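Side-chain contacts in putative branched-chain amino acid transport system substrate-binding protein (PDB 3TX6), which probably serves as the periplasmic solute-binding component of an ABC transporter and holds 3-(4-hydroxy-phenyl)pyruvic acid, an aromatic acid, in its pocket: residues Val125-Glu128 against His129-Lys132; Ala290-Val293 against Leu294-Val297. One frame throughout, in Å; residues are numbered along the deposited sequence. Where two conformers were deposited one is given.

Contact 1 (Val125-Glu128 against His129-Lys132); sequences VLYE and HMKK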
loop_
_atom_site.group_PDB
_atom_site.type_symbol
_atom_site.label_atom_id
_atom_site.label_comp_id
_atom_site.label_asym_id
_atom_site.label_seq_id
_atom_site.Cartn_x
_atom_site.Cartn_y
_atom_site.Cartn_z
ATOM N N VAL A 125 0.907 2.387 -15.072
ATOM C CA VAL A 125 1.823 1.317 -15.469
ATOM C C VAL A 125 1.032 0.152 -16.063
ATOM O O VAL A 125 1.455 -0.500 -17.021
ATOM C CB VAL A 125 2.861 0.925 -14.364
ATOM C CG1 VAL A 125 2.310 -0.049 -13.305
ATOM C CG2 VAL A 125 4.104 0.359 -15.000
ATOM N N LEU A 126 -0.139 -0.122 -15.540
ATOM C CA LEU A 126 -0.974 -1.194 -16.075
ATOM C C LEU A 126 -1.563 -0.839 -17.428
ATOM O O LEU A 126 -1.540 -1.658 -18.356
ATOM C CB LEU A 126 -2.107 -1.517 -15.119
ATOM C CG LEU A 126 -1.726 -2.047 -13.712
ATOM C CD1 LEU A 126 -2.992 -2.159 -12.840
ATOM C CD2 LEU A 126 -0.993 -3.383 -13.810
ATOM N N TYR A 127 -2.097 0.370 -17.549
ATOM C CA TYR A 127 -2.716 0.785 -18.816
ATOM C C TYR A 127 -1.664 0.920 -19.942
ATOM O O TYR A 127 -1.965 0.646 -21.100
ATOM C CB TYR A 127 -3.533 2.078 -18.700
ATOM C CG TYR A 127 -4.400 2.195 -17.450
ATOM C CD1 TYR A 127 -5.034 1.091 -16.924
ATOM C CD2 TYR A 127 -4.585 3.420 -16.800
ATOM C CE1 TYR A 127 -5.771 1.175 -15.762
ATOM C CE2 TYR A 127 -5.347 3.512 -15.644
ATOM C CZ TYR A 127 -5.920 2.379 -15.126
ATOM O OH TYR A 127 -6.676 2.400 -13.966
ATOM N N GLU A 128 -0.471 1.374 -19.611
ATOM C CA GLU A 128 0.614 1.468 -20.587
ATOM C C GLU A 128 0.869 0.110 -21.188
ATOM O O GLU A 128 1.020 -0.017 -22.394
ATOM C CB GLU A 128 1.912 2.029 -19.995
ATOM C CG GLU A 128 1.887 3.546 -19.797
ATOM C CD GLU A 128 3.117 4.106 -19.072
ATOM O OE1 GLU A 128 3.886 3.309 -18.476
ATOM O OE2 GLU A 128 3.314 5.356 -19.104
ATOM N N HIS A 129 0.971 -0.904 -20.321
ATOM C CA HIS A 129 1.139 -2.260 -20.779
ATOM C C HIS A 129 0.006 -2.732 -21.629
ATOM O O HIS A 129 0.251 -3.361 -22.686
ATOM C CB HIS A 129 1.339 -3.188 -19.601
ATOM C CG HIS A 129 1.650 -4.581 -19.996
ATOM N ND1 HIS A 129 0.692 -5.496 -20.253
ATOM C CD2 HIS A 129 2.879 -5.214 -20.192
ATOM C CE1 HIS A 129 1.296 -6.666 -20.611
ATOM N NE2 HIS A 129 2.627 -6.491 -20.531
HETATM N N MSE A 130 -1.231 -2.453 -21.212
HETATM C CA MSE A 130 -2.409 -2.809 -22.013
HETATM C C MSE A 130 -2.222 -2.282 -23.429
HETATM O O MSE A 130 -2.355 -3.030 -24.382
HETATM C CB MSE A 130 -3.699 -2.287 -21.355
HETATM C CG MSE A 130 -4.099 -2.965 -20.021
HETATM SE SE MSE A 130 -5.769 -2.111 -19.385
HETATM C CE MSE A 130 -5.677 -2.881 -17.549
ATOM N N LYS A 131 -1.851 -1.011 -23.577
ATOM C CA LYS A 131 -1.768 -0.377 -24.897
ATOM C C LYS A 131 -0.527 -0.752 -25.728
ATOM O O LYS A 131 -0.328 -0.265 -26.866
ATOM C CB LYS A 131 -1.880 1.141 -24.799
ATOM C CG LYS A 131 -3.170 1.653 -24.162
ATOM C CD LYS A 131 -4.473 1.103 -24.761
ATOM C CE LYS A 131 -4.621 1.390 -26.260
ATOM N NZ LYS A 131 -5.812 0.714 -26.858
ATOM N N LYS A 132 0.306 -1.600 -25.160
ATOM C CA LYS A 132 1.387 -2.225 -25.863
ATOM C C LYS A 132 1.017 -3.673 -26.229
ATOM O O LYS A 132 1.748 -4.332 -26.989
ATOM C CB LYS A 132 2.679 -2.153 -25.016
ATOM C CG LYS A 132 3.403 -0.790 -25.073
ATOM C CD LYS A 132 4.752 -0.871 -25.814
ATOM C CE LYS A 132 4.780 -0.115 -27.146
ATOM N NZ LYS A 132 4.186 -0.772 -28.360
#
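Two backbone bonds tie the last turn of helix 119-130 together: Met130 N donates to Leu126 O at 3.0 Å with an N-H...O angle of 162°, and Lys131 N donates to Tyr127 O, likewise at 3.0 Å. A third bond of the same i to i+4 spacing, from His129 N to Val125 O, is stretched to 3.4 Å and weak. Three side chains also carry polar groups away from this turn to other parts of the chain. His129 ND1 bonds to Tyr220 OH; its CG lies anti to the backbone N (chi1 -174°), which swings the imidazole off the turn and leaves CB as the part that stays near Leu126 O. Lys131 is bent at chi2 and chi3, runs its CG past Tyr127 O at 3.4 Å, and offers NZ to the carbonyls of Ile135 and Gly163. Tyr127 OH bonds to Asp154 OD2 on helix 146-161.

Helix 119-130 precedes strand 137-143 in the alternating alpha/beta lobe of a periplasmic binding protein, and these bonds tie it to neighbouring elements. Leu126 and His129 meet strands 218-221 and 242-245, whereas Tyr127 is covered by Trp151 and Leu155 of helix 146-161.

On one flank of the turn, selenomethionine Met130 runs beside Tyr127. Met130 was modelled in two conformers, and the side-chain contacts that follow hold for one of them. Met130 CE comes within 4.1 Å of Tyr127 CD1, near the plane of the ring. Met130 SE sits 5.4 Å from the Tyr127 ring centroid and 75° off the ring normal, an edge-on Met-aromatic contact. The chain carries on extended beyond CG, and Met130 CG itself rests 3.3 Å from Leu126 O, the carbonyl that already accepts Met130 N.

Contact 2 (Ala290-Val293 against Leu294-Val297); sequences AFKV and LERV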
loop_
_atom_site.group_PDB
_atom_site.type_symbol
_atom_site.label_atom_id
_atom_site.label_comp_id
_atom_site.label_asym_id
_atom_site.label_seq_id
_atom_site.Cartn_x
_atom_site.Cartn_y
_atom_site.Cartn_z
ATOM N N ALA A 290 7.950 3.480 6.426
ATOM C CA ALA A 290 7.476 4.522 7.317
ATOM C C ALA A 290 8.578 4.896 8.330
ATOM O O ALA A 290 8.780 6.085 8.674
ATOM C CB ALA A 290 6.184 4.132 8.024
ATOM N N PHE A 291 9.318 3.905 8.810
ATOM C CA PHE A 291 10.452 4.156 9.703
ATOM C C PHE A 291 11.629 4.783 8.996
ATOM O O PHE A 291 12.336 5.569 9.617
ATOM C CB PHE A 291 10.834 2.905 10.487
ATOM C CG PHE A 291 9.885 2.615 11.649
ATOM C CD1 PHE A 291 8.644 2.009 11.425
ATOM C CD2 PHE A 291 10.235 2.960 12.941
ATOM C CE1 PHE A 291 7.791 1.766 12.479
ATOM C CE2 PHE A 291 9.387 2.699 14.000
ATOM C CZ PHE A 291 8.176 2.092 13.780
ATOM N N LYS A 292 11.875 4.429 7.737
ATOM C CA LYS A 292 12.891 5.137 6.953
ATOM C C LYS A 292 12.512 6.617 6.862
ATOM O O LYS A 292 13.380 7.484 6.987
ATOM C CB LYS A 292 13.055 4.534 5.553
ATOM C CG LYS A 292 13.701 3.152 5.512
ATOM C CD LYS A 292 15.136 3.188 6.049
ATOM C CE LYS A 292 15.889 1.898 5.802
ATOM N NZ LYS A 292 17.330 1.883 6.236
ATOM N N VAL A 293 11.215 6.934 6.696
ATOM C CA VAL A 293 10.788 8.350 6.696
ATOM C C VAL A 293 11.095 9.001 8.042
ATOM O O VAL A 293 11.630 10.126 8.097
ATOM C CB VAL A 293 9.303 8.501 6.260
ATOM C CG1 VAL A 293 8.772 9.913 6.532
ATOM C CG2 VAL A 293 9.123 8.066 4.822
ATOM N N LEU A 294 10.749 8.303 9.136
ATOM C CA LEU A 294 11.076 8.791 10.458
ATOM C C LEU A 294 12.581 9.007 10.684
ATOM O O LEU A 294 12.964 9.986 11.343
ATOM C CB LEU A 294 10.502 7.903 11.554
ATOM C CG LEU A 294 8.969 7.856 11.647
ATOM C CD1 LEU A 294 8.545 7.051 12.885
ATOM C CD2 LEU A 294 8.376 9.261 11.628
ATOM N N GLU A 295 13.436 8.136 10.166
ATOM C CA GLU A 295 14.870 8.365 10.278
ATOM C C GLU A 295 15.331 9.692 9.641
ATOM O O GLU A 295 16.326 10.234 10.093
ATOM C CB GLU A 295 15.668 7.220 9.656
ATOM C CG GLU A 295 15.651 5.944 10.463
ATOM C CD GLU A 295 16.503 4.879 9.785
ATOM O OE1 GLU A 295 17.530 5.202 9.131
ATOM O OE2 GLU A 295 16.187 3.722 9.871
ATOM N N ARG A 296 14.617 10.191 8.632
ATOM C CA ARG A 296 14.906 11.504 8.010
ATOM C C ARG A 296 14.267 12.647 8.788
ATOM O O ARG A 296 14.931 13.672 9.036
ATOM C CB ARG A 296 14.355 11.607 6.563
ATOM C CG ARG A 296 15.237 10.982 5.534
ATOM C CD ARG A 296 16.497 11.796 5.254
ATOM N NE ARG A 296 16.334 13.100 4.623
ATOM C CZ ARG A 296 16.255 13.336 3.299
ATOM N NH1 ARG A 296 16.260 12.373 2.399
ATOM N NH2 ARG A 296 16.145 14.569 2.875
ATOM N N VAL A 297 12.986 12.504 9.159
ATOM C CA VAL A 297 12.275 13.678 9.626
ATOM C C VAL A 297 12.436 13.890 11.147
ATOM O O VAL A 297 12.394 15.009 11.636
ATOM C CB VAL A 297 10.786 13.696 9.259
ATOM C CG1 VAL A 297 10.561 13.785 7.751
ATOM C CG2 VAL A 297 9.978 12.588 9.906
HETATM O O HOH W 1 17.331 1.609 9.330
#
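Within the long helix 282-304, successive turns meet along its polar and apolar flanks. On the polar flank the Lys292 and Glu295 chains run out together from the helix. Lys292 NZ and Glu295 OE2 stand 4.2 Å apart, beyond a salt bridge, and one water closes the gap: it accepts from Lys292 NZ at 3.1 Å and donates to Glu295 OE2. The ammonium has Glu266 as its direct salt-bridge partner and reaches Glu295 through the water.

The backbone bond from Glu295 N to Phe291 O measures 2.8 Å. Val293 O accepts Val297 N at 2.9 Å and, more weakly, Arg296 N. Val297 CG2 lies 3.5 Å from Val293 O, oblique to the carbonyl plane: a chi1 of -65° puts CG1 anti to the carbonyl carbon, leaving CG2 between that carbon and N. The CG1 atoms of Val293 and Val297 are 4.4 Å apart, and both residues touch Leu320 of helix 310-322. Leu294 CD1 reaches Phe291 CD2 obliquely at 4.4 Å, and both residues rest on Ile10 of strand 8-14. A late helix laid on the first strand's sheet reflects the repeated chain crossings between lobes typical of the type I periplasmic binding protein fold.

Contact 1 and contact 2 belong to different lobes: Leu126 and Met130 touch strand 218-221 in the sheet of one lobe, whereas Phe291 and Leu294 touch strand 8-14 in the sheet of the other. Their centres are about 33 Å apart and their nearest atoms about 21 Å, so neither touches the other. The bound 3-(4-hydroxy-phenyl)pyruvic acid is comparably distant from both, about 11 Å from the side chain of Leu126 and about 12 Å from that of Ala290. Neither distance allows direct ligand contact through these side chains. Both helices instead pack on the sheets of a two-lobed binding protein, with the ligand between the lobes.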